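Local coordinates for probable transcriptional regulator (Pseudomonas aeruginosa, PDB 2ESN), which probably regulates transcription as a LysR-family protein, binding DNA through a winged helix-turn-helix domain and sensing an effector through its substrate-binding domain, at the interface of chains A and B. Sequence-based numbering; all coordinates share one arbitrary frame. Chains: chain A/B, probable transcriptional regulator.

Contact 1: the interface of chains A and B. Residues chain A 226-227; chain B 31-32, 35-38.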
# COMPACT_ATOMS: atom_id res chain seq x y z
N ARG A 226 35.57 16.18 -2.62
CA ARG A 226 34.39 16.15 -1.77
C ARG A 226 34.28 17.34 -0.89
O ARG A 226 35.28 17.99 -0.59
CB ARG A 226 34.30 14.92 -0.86
CG ARG A 226 35.48 14.55 -0.13
CD ARG A 226 35.64 13.08 -0.54
NE ARG A 226 35.90 12.31 0.64
CZ ARG A 226 36.27 11.05 0.69
NH1 ARG A 226 36.39 10.30 -0.40
NH2 ARG A 226 36.50 10.55 1.88
N ARG A 227 33.05 17.62 -0.51
CA ARG A 227 32.81 18.76 0.36
C ARG A 227 32.25 18.34 1.73
O ARG A 227 31.65 17.29 1.88
CB ARG A 227 31.98 19.82 -0.36
CG ARG A 227 30.66 19.40 -0.72
CD ARG A 227 30.00 20.45 -1.72
NE ARG A 227 28.67 19.84 -1.99
CZ ARG A 227 27.58 20.41 -2.49
NH1 ARG A 227 27.61 21.69 -2.82
NH2 ARG A 227 26.47 19.65 -2.64
N ALA B 31 31.95 6.91 -0.17
CA ALA B 31 33.30 7.00 0.45
C ALA B 31 33.36 8.29 1.29
O ALA B 31 33.89 8.29 2.42
CB ALA B 31 34.41 7.04 -0.69
N SER B 32 32.82 9.42 0.76
CA SER B 32 32.81 10.64 1.56
C SER B 32 32.05 10.49 2.91
O SER B 32 32.59 10.85 3.95
CB SER B 32 32.21 11.78 0.76
OG SER B 32 32.04 12.86 1.65
N ALA B 35 33.99 8.76 5.35
CA ALA B 35 35.29 9.37 5.59
C ALA B 35 36.45 8.41 5.31
O ALA B 35 37.37 8.26 6.12
CB ALA B 35 35.36 9.94 7.01
N ILE B 36 36.40 7.71 4.19
CA ILE B 36 37.56 6.93 3.77
C ILE B 36 37.79 7.32 2.36
O ILE B 36 36.92 7.99 1.75
CB ILE B 36 37.31 5.42 3.87
CG1 ILE B 36 36.06 4.98 3.07
CG2 ILE B 36 37.16 5.02 5.38
CD1 ILE B 36 35.88 3.40 3.10
N SER B 37 38.90 6.86 1.81
CA SER B 37 39.28 7.25 0.46
C SER B 37 38.54 6.37 -0.58
O SER B 37 37.98 5.33 -0.25
CB SER B 37 40.81 7.22 0.30
OG SER B 37 41.28 5.97 -0.25
N ALA B 38 38.50 6.84 -1.82
CA ALA B 38 37.76 6.21 -2.90
C ALA B 38 38.37 4.83 -3.13
O ALA B 38 37.71 3.84 -3.37
CB ALA B 38 37.89 7.09 -4.16
O HOH W 1 33.37 15.01 3.39
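A:Arg226 reaches from the LysR substrate-binding domain of chain A to the turn of the helix-turn-helix in the DNA-binding domain of chain B. It leaves the loop just before strand 228-233 of chain A and extends to where helix 27-34 of chain B turns through B:Ala35, B:Ile36 and B:Ser37 into helix 38-51. In this family these two helices form the helix-turn-helix, the second being the recognition helix.

The arginine takes a crowded start, its CG lying between the backbone N and the carbonyl carbon (chi1 47°), and then bends at chi2 and chi3. This brings the guanidinium flat against helix 27-34, with CA of B:Ser32 3.5 Å above the plane and over its centre. The serine thus presents its backbone to one face of the group, while its CB runs beside the arginine stem, 3.7 Å from NE.

The outer end of the guanidinium points edge-on at the turn. NH2 donates to the main-chain O of B:Ile36 at 2.6 Å, nearly straight at the hydrogen (162°). The acceptor lies almost in the guanidinium plane, but the nitrogen stands above the carbonyl plane, away from the lone-pair directions. NH1 adds a weak, more bent bond to the same oxygen. Both terminal nitrogens therefore address one carbonyl of the turn, and the contact reads backbone rather than the isoleucine side chain.

B:Ser32 turns its hydroxyl anti to its own N (chi1 171°), where OG meets a water 3.1 Å away that also bonds O of A:Arg227 at 3.2 Å.

Contact 2: the interface of chains A and B. Residues chain A 112, 116, 132-136; chain B 210, 232-235.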
# COMPACT_ATOMS: atom_id res chain seq x y z
N ALA A 112 8.51 24.59 -9.09
CA ALA A 112 7.34 25.39 -8.73
C ALA A 112 7.62 26.89 -8.72
O ALA A 112 6.88 27.67 -9.26
CB ALA A 112 6.77 24.94 -7.37
N LEU A 116 5.49 28.33 -11.99
CA LEU A 116 4.19 28.86 -11.67
C LEU A 116 3.98 30.36 -11.89
O LEU A 116 2.98 30.72 -12.46
CB LEU A 116 3.74 28.41 -10.26
CG LEU A 116 3.40 26.93 -10.08
CD1 LEU A 116 2.86 26.70 -8.67
CD2 LEU A 116 2.38 26.44 -11.07
N LEU A 132 -4.05 24.05 -11.31
CA LEU A 132 -2.82 23.25 -11.27
C LEU A 132 -2.72 22.72 -9.89
O LEU A 132 -3.09 23.39 -8.92
CB LEU A 132 -1.58 24.06 -11.64
CG LEU A 132 -1.23 23.92 -13.11
CD1 LEU A 132 -2.23 24.65 -14.07
CD2 LEU A 132 0.14 24.39 -13.39
N ARG A 133 -2.27 21.47 -9.80
CA ARG A 133 -1.99 20.89 -8.55
C ARG A 133 -0.58 20.33 -8.62
O ARG A 133 -0.30 19.45 -9.43
CB ARG A 133 -3.04 19.84 -8.18
CG ARG A 133 -2.69 19.12 -6.93
CD ARG A 133 -3.64 18.00 -6.63
NE ARG A 133 -3.44 17.52 -5.27
CZ ARG A 133 -3.04 16.29 -4.93
NH1 ARG A 133 -2.79 15.36 -5.87
NH2 ARG A 133 -2.91 15.98 -3.64
N LEU A 134 0.33 20.83 -7.78
CA LEU A 134 1.72 20.34 -7.76
C LEU A 134 1.89 19.47 -6.56
O LEU A 134 1.44 19.83 -5.46
CB LEU A 134 2.72 21.54 -7.75
CG LEU A 134 3.17 21.97 -9.14
CD1 LEU A 134 2.00 22.57 -10.02
CD2 LEU A 134 4.32 22.91 -9.04
N VAL A 135 2.58 18.34 -6.73
CA VAL A 135 2.81 17.37 -5.65
C VAL A 135 4.29 17.11 -5.50
O VAL A 135 5.06 17.10 -6.48
CB VAL A 135 2.08 15.99 -5.83
CG1 VAL A 135 0.58 16.15 -5.84
CG2 VAL A 135 2.53 15.19 -7.12
N ASN A 136 4.69 16.85 -4.28
CA ASN A 136 5.98 16.21 -4.07
C ASN A 136 5.82 14.75 -4.41
O ASN A 136 4.91 14.09 -3.94
CB ASN A 136 6.43 16.34 -2.62
CG ASN A 136 6.75 17.77 -2.24
OD1 ASN A 136 7.47 18.50 -2.96
ND2 ASN A 136 6.25 18.17 -1.12
N ASN B 210 0.41 17.03 0.22
CA ASN B 210 -0.42 16.67 -0.92
C ASN B 210 -1.87 16.33 -0.49
O ASN B 210 -2.58 15.61 -1.21
CB ASN B 210 0.14 15.50 -1.77
CG ASN B 210 1.65 15.66 -2.19
OD1 ASN B 210 2.18 16.77 -2.39
ND2 ASN B 210 2.32 14.52 -2.34
N GLN B 232 -2.87 24.40 -6.12
CA GLN B 232 -2.37 23.82 -4.83
C GLN B 232 -0.92 23.42 -5.07
O GLN B 232 -0.59 22.95 -6.16
CB GLN B 232 -3.13 22.56 -4.36
CG GLN B 232 -4.59 22.63 -4.49
CD GLN B 232 -5.28 21.30 -4.09
OE1 GLN B 232 -5.88 21.23 -3.04
NE2 GLN B 232 -5.20 20.30 -4.92
N LEU B 233 -0.06 23.61 -4.07
CA LEU B 233 1.37 23.31 -4.18
C LEU B 233 1.84 23.13 -2.75
O LEU B 233 1.18 23.65 -1.83
CB LEU B 233 2.14 24.38 -4.97
CG LEU B 233 2.41 25.76 -4.28
CD1 LEU B 233 3.42 26.52 -5.07
CD2 LEU B 233 1.08 26.62 -4.08
N PRO B 234 2.90 22.29 -2.51
CA PRO B 234 3.39 21.97 -1.14
C PRO B 234 4.26 23.01 -0.48
O PRO B 234 4.51 22.94 0.72
CB PRO B 234 4.22 20.65 -1.32
CG PRO B 234 4.06 20.27 -2.72
CD PRO B 234 3.60 21.48 -3.53
N THR B 235 4.67 24.01 -1.25
CA THR B 235 5.72 24.90 -0.84
C THR B 235 5.21 26.35 -0.69
O THR B 235 4.69 26.92 -1.63
CB THR B 235 6.84 24.87 -1.97
OG1 THR B 235 7.58 26.10 -1.89
CG2 THR B 235 6.15 24.79 -3.36
O HOH W 2 0.59 19.35 -3.05
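A short parallel bridge between strand 131-135 of chain A and strand 231-233 of chain B joins two LysR substrate-binding domains, which commonly pair in this family. B:Gln232 uses both of its main-chain polar atoms: its N donates to O of A:Leu132 at 3.0 Å, and its O receives N of A:Leu134 at 2.8 Å, almost straight (172° at the hydrogen).

The tight part continues at B:Asn210, whose amide crosses A:Val135 at about a right angle and pairs with both the N and the O of A:Asn136. OD1 takes the N-H of A:Asn136 on a lone pair at 3.1 Å, while ND2 donates to its O, also at 3.1 Å and on a lone pair. The paired bonds fix the rotation of the amide. Alongside, the amide of A:Asn136 slides past the ring of B:Pro234, CG to CG 3.7 Å.

Contact is slighter toward helix 109-126, where A:Leu116 and B:Leu233 slide past each other in opposite directions, CD1 to CD1 3.6 Å, and A:Ala112 barely touches B:Thr235. On the polar flank a water bridges O of A:Leu134 and OD1 of B:Asn210. There the extended A:Arg133, CG anti to its N (chi1 174°), obliquely crosses B:Gln232, whose NE2 lies 3.3 Å from the arginine CD. CG1 of A:Val135 covers one guanidinium face near its rim; NH2 approaches O of B:Asn210 to 2.5 Å, but its N-H points elsewhere and makes no hydrogen bond.

About 36 Å separates the centres of contact 1 and contact 2, and they have no residue in common. A:Arg226 of contact 1 lies just before strand 228-233; the end of the same strand in chain B supplies the bridge of contact 2. Contact 2 joins regulatory domain to regulatory domain and recurs with the chains exchanged; contact 1 joins a regulatory domain to the partner's DNA-binding domain. The deposited assembly holds four copies. If this pair is the biological one, changes in the regulatory domains could be passed to the helix-turn-helix of the opposite subunit, a relay that the structure alone does not show.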